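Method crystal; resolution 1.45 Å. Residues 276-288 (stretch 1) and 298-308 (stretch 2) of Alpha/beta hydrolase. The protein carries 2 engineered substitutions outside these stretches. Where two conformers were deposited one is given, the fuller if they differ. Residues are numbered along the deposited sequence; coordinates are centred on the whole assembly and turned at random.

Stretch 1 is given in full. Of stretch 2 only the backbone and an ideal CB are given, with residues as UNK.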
# COMPACT_ATOMS: atom_id res chain seq x y z
N LEU A 276 -7.22 10.98 4.89
CA LEU A 276 -7.78 12.25 5.38
C LEU A 276 -7.21 13.40 4.56
O LEU A 276 -6.50 14.25 5.09
CB LEU A 276 -7.51 12.42 6.88
CG LEU A 276 -8.17 11.34 7.75
CD1 LEU A 276 -7.17 10.29 8.16
CD2 LEU A 276 -8.84 11.95 8.99
N ASP A 277 -7.52 13.43 3.27
CA ASP A 277 -6.99 14.38 2.29
C ASP A 277 -8.14 14.80 1.39
O ASP A 277 -8.86 13.96 0.87
CB ASP A 277 -5.88 13.68 1.49
CG ASP A 277 -5.18 14.57 0.46
OD1 ASP A 277 -5.60 15.70 0.18
OD2 ASP A 277 -4.14 14.09 -0.09
N VAL A 278 -8.32 16.12 1.21
CA VAL A 278 -9.32 16.61 0.28
C VAL A 278 -9.17 15.96 -1.10
O VAL A 278 -10.17 15.74 -1.78
CB VAL A 278 -9.32 18.15 0.16
CG1 VAL A 278 -9.76 18.79 1.48
CG2 VAL A 278 -7.97 18.68 -0.29
N LEU A 279 -7.94 15.67 -1.53
CA LEU A 279 -7.65 15.12 -2.84
C LEU A 279 -7.86 13.62 -2.93
O LEU A 279 -7.71 13.04 -4.01
CB LEU A 279 -6.20 15.43 -3.22
CG LEU A 279 -5.80 16.91 -3.21
CD1 LEU A 279 -4.32 16.99 -3.53
CD2 LEU A 279 -6.64 17.73 -4.15
N ARG A 280 -8.19 12.95 -1.83
CA ARG A 280 -8.25 11.49 -1.84
C ARG A 280 -9.18 10.97 -2.93
O ARG A 280 -8.80 10.10 -3.73
CB ARG A 280 -8.75 11.01 -0.48
CG ARG A 280 -8.85 9.51 -0.35
CD ARG A 280 -9.68 9.17 0.86
NE ARG A 280 -11.08 9.46 0.65
CZ ARG A 280 -12.00 9.52 1.61
NH1 ARG A 280 -11.66 9.39 2.88
NH2 ARG A 280 -13.26 9.73 1.29
N ASP A 281 -10.40 11.49 -2.98
CA ASP A 281 -11.39 10.89 -3.86
C ASP A 281 -11.03 11.07 -5.33
O ASP A 281 -11.20 10.13 -6.13
CB ASP A 281 -12.77 11.46 -3.56
CG ASP A 281 -13.38 10.90 -2.30
OD1 ASP A 281 -12.82 9.96 -1.68
OD2 ASP A 281 -14.47 11.40 -1.95
N GLU A 282 -10.50 12.24 -5.72
CA GLU A 282 -10.14 12.43 -7.12
C GLU A 282 -8.95 11.57 -7.52
O GLU A 282 -8.83 11.18 -8.69
CB GLU A 282 -9.88 13.91 -7.41
CG GLU A 282 -8.57 14.48 -6.88
CD GLU A 282 -8.60 15.98 -6.83
OE1 GLU A 282 -9.51 16.51 -6.15
OE2 GLU A 282 -7.73 16.63 -7.47
N GLY A 283 -8.06 11.26 -6.58
CA GLY A 283 -6.96 10.37 -6.88
C GLY A 283 -7.44 8.95 -7.10
O GLY A 283 -7.06 8.28 -8.07
N GLU A 284 -8.31 8.46 -6.20
CA GLU A 284 -8.88 7.12 -6.36
C GLU A 284 -9.75 7.03 -7.61
O GLU A 284 -9.69 6.03 -8.34
CB GLU A 284 -9.62 6.73 -5.09
CG GLU A 284 -8.68 6.68 -3.90
CD GLU A 284 -9.27 6.23 -2.59
OE1 GLU A 284 -10.45 5.80 -2.53
OE2 GLU A 284 -8.52 6.29 -1.58
N ALA A 285 -10.52 8.07 -7.89
CA ALA A 285 -11.37 8.05 -9.09
C ALA A 285 -10.52 7.99 -10.35
O ALA A 285 -10.88 7.30 -11.32
CB ALA A 285 -12.28 9.27 -9.11
N PHE A 286 -9.40 8.71 -10.37
CA PHE A 286 -8.53 8.65 -11.54
C PHE A 286 -8.00 7.23 -11.74
O PHE A 286 -7.95 6.74 -12.87
CB PHE A 286 -7.39 9.66 -11.41
CG PHE A 286 -6.53 9.75 -12.64
CD1 PHE A 286 -7.07 10.18 -13.85
CD2 PHE A 286 -5.20 9.40 -12.61
CE1 PHE A 286 -6.29 10.25 -14.99
CE2 PHE A 286 -4.43 9.47 -13.75
CZ PHE A 286 -4.99 9.90 -14.94
N GLY A 287 -7.61 6.55 -10.67
CA GLY A 287 -7.19 5.17 -10.80
C GLY A 287 -8.25 4.27 -11.42
O GLY A 287 -7.94 3.41 -12.23
N ARG A 288 -9.52 4.46 -11.04
CA ARG A 288 -10.58 3.65 -11.62
C ARG A 288 -10.73 3.93 -13.10
O ARG A 288 -10.96 3.00 -13.89
CB ARG A 288 -11.91 3.88 -10.89
CG ARG A 288 -11.86 3.68 -9.38
CD ARG A 288 -13.25 3.60 -8.79
NE ARG A 288 -13.27 3.91 -7.37
CZ ARG A 288 -13.10 3.05 -6.39
NH1 ARG A 288 -12.91 1.75 -6.63
NH2 ARG A 288 -13.14 3.53 -5.15
N UNK A 298 -2.46 0.25 -9.83
CA UNK A 298 -2.66 -0.10 -8.43
C UNK A 298 -3.00 1.17 -7.68
O UNK A 298 -2.32 2.18 -7.86
CB UNK A 298 -1.43 -0.78 -7.84
N UNK A 299 -4.04 1.12 -6.85
CA UNK A 299 -4.43 2.26 -6.03
C UNK A 299 -4.41 1.82 -4.57
O UNK A 299 -5.14 0.90 -4.19
CB UNK A 299 -5.81 2.79 -6.43
N UNK A 300 -3.57 2.47 -3.77
CA UNK A 300 -3.40 2.15 -2.36
C UNK A 300 -3.75 3.37 -1.52
O UNK A 300 -3.11 4.42 -1.65
CB UNK A 300 -1.97 1.68 -2.07
N UNK A 301 -4.74 3.22 -0.65
CA UNK A 301 -5.08 4.24 0.33
C UNK A 301 -4.37 3.92 1.64
O UNK A 301 -4.51 2.81 2.16
CB UNK A 301 -6.59 4.33 0.53
N UNK A 302 -3.63 4.88 2.18
CA UNK A 302 -2.94 4.74 3.46
C UNK A 302 -3.81 5.38 4.54
O UNK A 302 -4.05 6.60 4.51
CB UNK A 302 -1.55 5.38 3.42
N UNK A 303 -4.30 4.57 5.46
CA UNK A 303 -5.22 5.09 6.46
C UNK A 303 -4.51 5.93 7.53
O UNK A 303 -3.32 5.77 7.82
CB UNK A 303 -5.97 3.93 7.12
N UNK A 304 -5.26 6.88 8.08
CA UNK A 304 -4.77 7.70 9.16
C UNK A 304 -3.88 8.84 8.72
O UNK A 304 -3.39 9.59 9.58
CB UNK A 304 -4.01 6.82 10.16
N UNK A 305 -3.65 8.99 7.42
CA UNK A 305 -2.69 9.95 6.90
C UNK A 305 -3.39 11.21 6.38
O UNK A 305 -4.53 11.17 5.90
CB UNK A 305 -1.86 9.31 5.79
N UNK A 306 -2.67 12.31 6.47
CA UNK A 306 -3.04 13.55 5.81
C UNK A 306 -2.32 13.69 4.48
O UNK A 306 -1.35 12.98 4.18
CB UNK A 306 -2.73 14.75 6.71
N UNK A 307 -2.78 14.63 3.67
CA UNK A 307 -2.07 15.05 2.48
C UNK A 307 -0.59 15.27 2.77
O UNK A 307 -0.21 15.84 3.79
CB UNK A 307 -2.70 16.33 1.91
N UNK A 308 0.27 14.84 1.85
CA UNK A 308 1.71 15.08 1.95
C UNK A 308 2.34 14.35 3.14
O UNK A 308 3.42 14.72 3.61
CB UNK A 308 1.98 16.58 2.06

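Strand 298-302 runs nearly antiparallel to helix 280-288, at 158°, with the axes 8.6 Å apart at closest approach. Side chains alternate along it, so every second position can meet the helix.

Position 298 points its CA-to-CB bond away from stretch 1. Nothing of the helix lies near, and the extended backbone suits many residues. The residue is Thr298, which makes no contact here.

Position 299 points toward the helix. Gly287 has no side chain, which leaves a shallow apolar site. Valine, isoleucine, alanine or threonine would suit the strand geometry and the space. The residue is Val299, chi1 t. Its CG2 packs 3.8 Å from Gly287 CA, and its CG1 lies 4.0 Å from Glu284 CG. The fit depends on the glycine: an ideal CB on Gly287 would come within 2.3 Å of Val299 CG2.

Position 300 points away again, so stretch 1 sets little preference. The residue is Thr300, deposited in two conformers.

Position 301 points toward the helix, and its ideal CB is 3.5 Å from Glu284 OE2. The carboxylate calls for a donor, preferably a positive charge. Lysine or arginine would suit; the flat Arg280 guanidinium nearby also offers a surface on which a planar group could lie. The residue is Arg301. It forms a two-pronged salt bridge: Arg301 NE donates to Glu284 OE2 at 2.8 Å, and Arg301 NH2 to Glu284 OE1 at 2.9 Å. Its guanidinium also stacks flat on that of Arg280, with planes at 11° and centres 4.0 Å apart. Carboxylates help offset the like charges: Glu284 holds Arg301, while Asp281 OD1 accepts from Arg280 NE at 3.0 Å.

Position 302 is out of reach of stretch 1, and many residues would do. The residue is Tyr302, which starts a type II turn ending at 305.

Position 303 points away; a turn-tolerant residue fits. The residue is Asn303.

Position 304 has phi 80° and psi 1°, which favours glycine, with asparagine a possible second choice. The residue is Gly304. Leu276 CD1 rests 3.6 Å from Gly304 C.

Position 305 points its CA-to-CB bond away, so stretch 1 sets little preference; its carbonyl O faces Leu276 N. The residue is Met305, whose O accepts from Leu276 N at 2.9 Å.

Position 306 runs beside Leu276, with CA atoms 4.9 Å apart. Its CA-to-CB bond points to the same face as that of Leu276, so an apolar side chain would suit. The residue is Ile306; its CA makes a CA-H...O contact with Leu276 O at 3.6 Å.

Position 307 has its ideal CB 3.3 Å from Asp277 OD2, with Leu279 beyond. A donor is wanted: histidine, asparagine or serine. The residue is His307. His307 ND1 donates to Asp277 OD2 at 2.8 Å, at the ring edge. Leu279 CD1 lies 3.3 Å from His307 CE1. A water joins His307 N to Leu276 O.

Position 308 has positive phi, which suits glycine, asparagine or aspartate. The residue is Asp308, clear of stretch 1.

Stretch 2 298-308: TVTRYNGMIHD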
# COMPACT_ATOMS: atom_id res chain seq x y z
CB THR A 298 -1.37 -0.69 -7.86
OG1 THR A 298 -1.00 -1.87 -8.58
CG2 THR A 298 -1.53 -1.06 -6.40
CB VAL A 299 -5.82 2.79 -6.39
CG1 VAL A 299 -6.20 3.96 -5.49
CG2 VAL A 299 -5.87 3.23 -7.87
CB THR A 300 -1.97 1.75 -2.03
OG1 THR A 300 -1.47 0.80 -2.97
CG2 THR A 300 -1.86 1.15 -0.63
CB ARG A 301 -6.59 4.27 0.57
CG ARG A 301 -7.04 5.28 1.61
CD ARG A 301 -8.49 5.07 2.02
NE ARG A 301 -9.41 5.50 0.99
CZ ARG A 301 -10.69 5.75 1.17
NH1 ARG A 301 -11.22 5.59 2.37
NH2 ARG A 301 -11.44 6.17 0.16
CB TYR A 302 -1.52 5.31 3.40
CG TYR A 302 -0.59 4.41 2.60
CD1 TYR A 302 -0.58 4.46 1.22
CD2 TYR A 302 0.21 3.47 3.22
CE1 TYR A 302 0.22 3.62 0.47
CE2 TYR A 302 1.04 2.63 2.47
CZ TYR A 302 1.03 2.72 1.10
OH TYR A 302 1.81 1.89 0.31
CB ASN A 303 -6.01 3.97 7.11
CG ASN A 303 -7.28 3.63 6.37
OD1 ASN A 303 -7.56 4.15 5.28
ND2 ASN A 303 -8.09 2.77 6.97
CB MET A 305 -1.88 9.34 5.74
CG MET A 305 -0.92 8.23 6.12
SD MET A 305 0.38 8.69 7.38
CE MET A 305 -0.39 7.96 8.91
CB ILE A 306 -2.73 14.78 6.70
CG1 ILE A 306 -1.27 14.79 7.12
CG2 ILE A 306 -3.67 14.83 7.89
CD1 ILE A 306 -0.82 16.08 7.74
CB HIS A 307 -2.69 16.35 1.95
CG HIS A 307 -2.11 16.79 0.66
ND1 HIS A 307 -2.36 16.14 -0.53
CD2 HIS A 307 -1.22 17.77 0.37
CE1 HIS A 307 -1.67 16.72 -1.50
NE2 HIS A 307 -0.98 17.72 -0.98
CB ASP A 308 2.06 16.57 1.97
CG ASP A 308 2.41 17.12 0.60
OD1 ASP A 308 2.88 16.37 -0.30
OD2 ASP A 308 2.27 18.36 0.45
O HOH W 1 -4.95 16.31 4.50
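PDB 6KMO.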